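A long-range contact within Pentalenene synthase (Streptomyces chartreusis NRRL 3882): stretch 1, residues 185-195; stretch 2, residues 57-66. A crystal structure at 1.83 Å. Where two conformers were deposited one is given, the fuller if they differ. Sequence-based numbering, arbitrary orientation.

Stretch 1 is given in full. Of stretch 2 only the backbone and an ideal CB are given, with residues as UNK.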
# COMPACT_ATOMS: atom_id res chain seq x y z
N HIS A 185 -4.34 -3.66 10.27
CA HIS A 185 -3.92 -2.24 10.41
C HIS A 185 -4.10 -1.82 11.88
O HIS A 185 -3.33 -0.92 12.40
CB HIS A 185 -4.65 -1.28 9.47
CG HIS A 185 -6.12 -1.20 9.68
ND1 HIS A 185 -6.70 -0.46 10.69
CD2 HIS A 185 -7.15 -1.67 8.93
CE1 HIS A 185 -8.01 -0.55 10.61
NE2 HIS A 185 -8.30 -1.25 9.53
N SER A 186 -5.11 -2.42 12.53
CA SER A 186 -5.35 -2.14 13.99
C SER A 186 -4.16 -2.52 14.84
O SER A 186 -3.79 -1.75 15.76
CB SER A 186 -6.67 -2.73 14.46
OG SER A 186 -7.73 -2.31 13.62
N ILE A 187 -3.58 -3.69 14.56
CA ILE A 187 -2.37 -4.18 15.22
C ILE A 187 -1.18 -3.32 14.87
O ILE A 187 -0.40 -2.90 15.76
CB ILE A 187 -2.09 -5.64 14.89
CG1 ILE A 187 -3.13 -6.54 15.58
CG2 ILE A 187 -0.69 -6.06 15.39
CD1 ILE A 187 -3.33 -7.88 14.86
N ASP A 188 -1.06 -2.97 13.59
CA ASP A 188 0.04 -2.10 13.13
C ASP A 188 0.06 -0.80 13.97
O ASP A 188 1.12 -0.33 14.32
CB ASP A 188 -0.11 -1.71 11.67
CG ASP A 188 0.04 -2.88 10.70
OD1 ASP A 188 0.69 -3.90 11.00
OD2 ASP A 188 -0.47 -2.75 9.58
N ALA A 189 -1.09 -0.24 14.30
CA ALA A 189 -1.08 1.02 14.97
C ALA A 189 -0.57 0.87 16.42
O ALA A 189 -0.35 1.90 17.07
CB ALA A 189 -2.45 1.63 14.99
N GLY A 190 -0.49 -0.36 16.95
CA GLY A 190 0.02 -0.54 18.28
C GLY A 190 1.46 -0.02 18.43
O GLY A 190 1.86 0.50 19.49
N GLU A 191 2.22 -0.16 17.36
CA GLU A 191 3.61 0.27 17.31
C GLU A 191 3.62 1.83 17.39
O GLU A 191 4.35 2.41 18.19
CB GLU A 191 4.24 -0.20 16.00
CG GLU A 191 4.62 -1.65 15.98
CD GLU A 191 4.75 -2.22 14.58
OE1 GLU A 191 5.88 -2.33 14.02
OE2 GLU A 191 3.70 -2.53 14.00
N ARG A 192 2.74 2.51 16.65
CA ARG A 192 2.63 3.96 16.79
C ARG A 192 2.24 4.42 18.19
O ARG A 192 2.80 5.41 18.66
CB ARG A 192 1.68 4.55 15.74
CG ARG A 192 1.25 6.00 15.94
CD ARG A 192 2.52 6.86 15.84
NE ARG A 192 2.13 8.25 15.88
CZ ARG A 192 2.01 8.94 17.01
NH1 ARG A 192 2.22 8.35 18.15
NH2 ARG A 192 1.66 10.21 17.02
N SER A 193 1.28 3.73 18.80
CA SER A 193 0.71 4.10 20.07
C SER A 193 1.71 4.00 21.23
O SER A 193 1.66 4.81 22.16
CB SER A 193 -0.48 3.21 20.37
OG SER A 193 -0.91 3.45 21.68
N ARG A 194 2.58 3.02 21.17
CA ARG A 194 3.50 2.71 22.21
C ARG A 194 4.93 3.12 21.91
O ARG A 194 5.74 3.17 22.82
CB ARG A 194 3.43 1.24 22.49
CG ARG A 194 4.09 0.85 23.81
CD ARG A 194 3.92 -0.64 24.04
NE ARG A 194 4.43 -1.03 25.34
CZ ARG A 194 4.37 -2.25 25.84
NH1 ARG A 194 3.82 -3.27 25.18
NH2 ARG A 194 4.89 -2.44 27.03
N GLY A 195 5.27 3.36 20.66
CA GLY A 195 6.56 3.99 20.29
C GLY A 195 7.63 2.98 20.10
O GLY A 195 8.71 3.13 20.63
N UNK A 57 -7.70 -1.14 23.67
CA UNK A 57 -6.83 -1.65 22.62
C UNK A 57 -5.46 -0.97 22.43
O UNK A 57 -4.50 -1.61 21.91
CB UNK A 57 -7.59 -1.56 21.30
N UNK A 58 -5.35 0.28 22.84
CA UNK A 58 -4.08 1.02 22.78
C UNK A 58 -3.72 1.52 24.20
O UNK A 58 -3.67 2.71 24.44
CB UNK A 58 -4.18 2.19 21.80
N UNK A 59 -3.53 0.61 25.14
CA UNK A 59 -3.48 1.09 26.55
C UNK A 59 -2.24 1.89 26.95
O UNK A 59 -2.29 2.55 28.00
CB UNK A 59 -3.58 -0.11 27.49
N UNK A 60 -1.18 1.83 26.15
CA UNK A 60 0.08 2.53 26.43
C UNK A 60 0.21 3.89 25.79
O UNK A 60 1.27 4.44 25.86
CB UNK A 60 1.26 1.67 25.97
N UNK A 61 -0.85 4.43 25.18
CA UNK A 61 -0.73 5.64 24.42
C UNK A 61 -0.51 6.78 25.39
O UNK A 61 -1.14 6.81 26.47
CB UNK A 61 -1.96 5.87 23.54
N UNK A 62 0.30 7.77 24.98
CA UNK A 62 0.29 9.03 25.70
C UNK A 62 -1.08 9.63 25.61
O UNK A 62 -1.90 9.21 24.74
CB UNK A 62 1.34 10.00 25.16
N UNK A 63 -1.35 10.65 26.42
CA UNK A 63 -2.63 11.24 26.43
C UNK A 63 -2.99 11.93 25.12
O UNK A 63 -4.18 11.92 24.72
CB UNK A 63 -2.71 12.23 27.59
N UNK A 64 -2.03 12.59 24.46
CA UNK A 64 -2.41 13.31 23.26
C UNK A 64 -2.64 12.28 22.10
O UNK A 64 -3.42 12.53 21.21
CB UNK A 64 -1.33 14.33 22.89
N UNK A 65 -1.82 11.25 22.09
CA UNK A 65 -1.95 10.16 21.11
C UNK A 65 -3.21 9.33 21.32
O UNK A 65 -3.81 8.86 20.37
CB UNK A 65 -0.72 9.25 21.18
N UNK A 66 -3.69 9.25 22.56
CA UNK A 66 -4.97 8.60 22.81
C UNK A 66 -6.08 9.37 22.12
O UNK A 66 -7.00 8.77 21.51
CB UNK A 66 -5.24 8.49 24.31

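Position 57 lies beyond the reach of stretch 1: an ideal CB there has nothing of the helix within 5.5 Å, so the visible atoms leave the choice open. The deposited residue is T57, whose OG1 is hydrogen-bonded elsewhere in the structure.

Position 58 is very different. Its phi/psi of -124/62 leaves the helical region, and its CA-to-CB bond points toward stretch 1, with the ideal CB 3.5 Å from S193 OG. From there the surface of the helix runs past the backbone of G190 to A189 and the carbonyl of S186. A long, flat side chain would suit, and a donor at its tip would find an acceptor; phenylalanine could fill much of the space, but tyrosine or perhaps a long polar chain could also reach the oxygen. The residue is Y58. With chi1 at -62° (m), its ring passes G190, where CE1 comes 3.8 Å from G190 N, and packs on A189, with Y58 CE1 4.0 Å from A189 CB. The hydroxyl then donates a short hydrogen bond, Y58 OH to S186 O at 2.5 Å, the acceptor lying near the ring plane.

At position 59 CA-to-CB points away from stretch 1, and a phi of -71° is compatible with many residues, proline among them. P59 occupies this second position of a type I turn from 58 to 61, where its fixed phi fits well.

Position 60 points toward the helix end, its ideal CB 3.7 Å from R194 CG. The extended arginine offers an aliphatic stem and a flat cation, so an aromatic ring could stack and an acidic group could pair with the charge. H60 stacks: the R194 guanidinium lies flat on its ring, centres 3.7 Å apart and planes at 18°, with R194 NE 3.4 Å from H60 CD2.

Position 61 has little room, for its ideal CB is only 3.2 Å from S193 OG. A small residue suits, and A61 fits, its CB 3.3 Å from S193 OG; the close backbone approach also allows a CA-H...O contact, A61 CA to S193 O at 3.4 Å.

Position 62 points sideways, with phi/psi of -62/167 just before a helix, the setting for an N-cap. Serine, threonine, aspartate or asparagine would serve. S62 OG accepts from the backbone N of position 65 at 3.3 Å, capping the helix, while S62 N donates to water 2 (2.8 Å to its O), which in turn donates to S193 O (2.7 Å from the water O).

Positions 63 and 64 are out of reach. Both have helical phi/psi in the first turn, so any residue that tolerates a helix start would serve, small or polar ones included; they are A63 and D64.

Position 65 points toward R192, its ideal CB 4.3 Å from NH1, so an acid is strongly favoured. D65 forms a two-pronged salt bridge, accepting from R192 NH1 at OD2 (2.9 Å) and from R192 NH2 at OD1 (3.2 Å). D65 OD2 also takes a hydrogen bond from water 2.

At position 66 CA-to-CB points away, so stretch 1 constrains the choice little and many helix-compatible residues would do; it is M66.

Stretch 2 (57-66) TYPHASADDM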
# COMPACT_ATOMS: atom_id res chain seq x y z
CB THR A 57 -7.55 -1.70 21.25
OG1 THR A 57 -8.05 -0.42 20.87
CG2 THR A 57 -8.73 -2.63 21.37
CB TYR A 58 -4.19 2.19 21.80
CG TYR A 58 -4.48 1.71 20.38
CD1 TYR A 58 -3.58 0.88 19.74
CD2 TYR A 58 -5.65 2.03 19.75
CE1 TYR A 58 -3.85 0.36 18.49
CE2 TYR A 58 -5.93 1.51 18.49
CZ TYR A 58 -5.05 0.67 17.89
OH TYR A 58 -5.25 0.15 16.61
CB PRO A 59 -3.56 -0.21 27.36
CG PRO A 59 -2.89 -1.19 26.45
CD PRO A 59 -3.44 -0.85 25.09
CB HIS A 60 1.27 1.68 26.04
CG HIS A 60 1.34 0.39 26.76
ND1 HIS A 60 1.62 0.31 28.11
CD2 HIS A 60 1.22 -0.89 26.32
CE1 HIS A 60 1.62 -0.97 28.47
NE2 HIS A 60 1.41 -1.71 27.39
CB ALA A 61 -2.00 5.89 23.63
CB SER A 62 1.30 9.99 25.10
OG SER A 62 0.82 10.45 23.87
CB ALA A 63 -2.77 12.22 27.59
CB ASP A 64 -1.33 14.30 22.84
CG ASP A 64 -1.17 15.48 23.82
OD1 ASP A 64 -2.17 15.96 24.41
OD2 ASP A 64 -0.01 15.92 23.94
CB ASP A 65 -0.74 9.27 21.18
CG ASP A 65 0.52 9.93 20.63
OD1 ASP A 65 0.42 10.94 19.88
OD2 ASP A 65 1.61 9.36 20.81
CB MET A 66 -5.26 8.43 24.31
CG MET A 66 -6.55 7.70 24.62
SD MET A 66 -6.79 6.06 23.84
CE MET A 66 -5.46 5.25 24.58
O HOH W 1 4.59 4.65 25.31
O HOH W 2 1.82 7.42 22.71
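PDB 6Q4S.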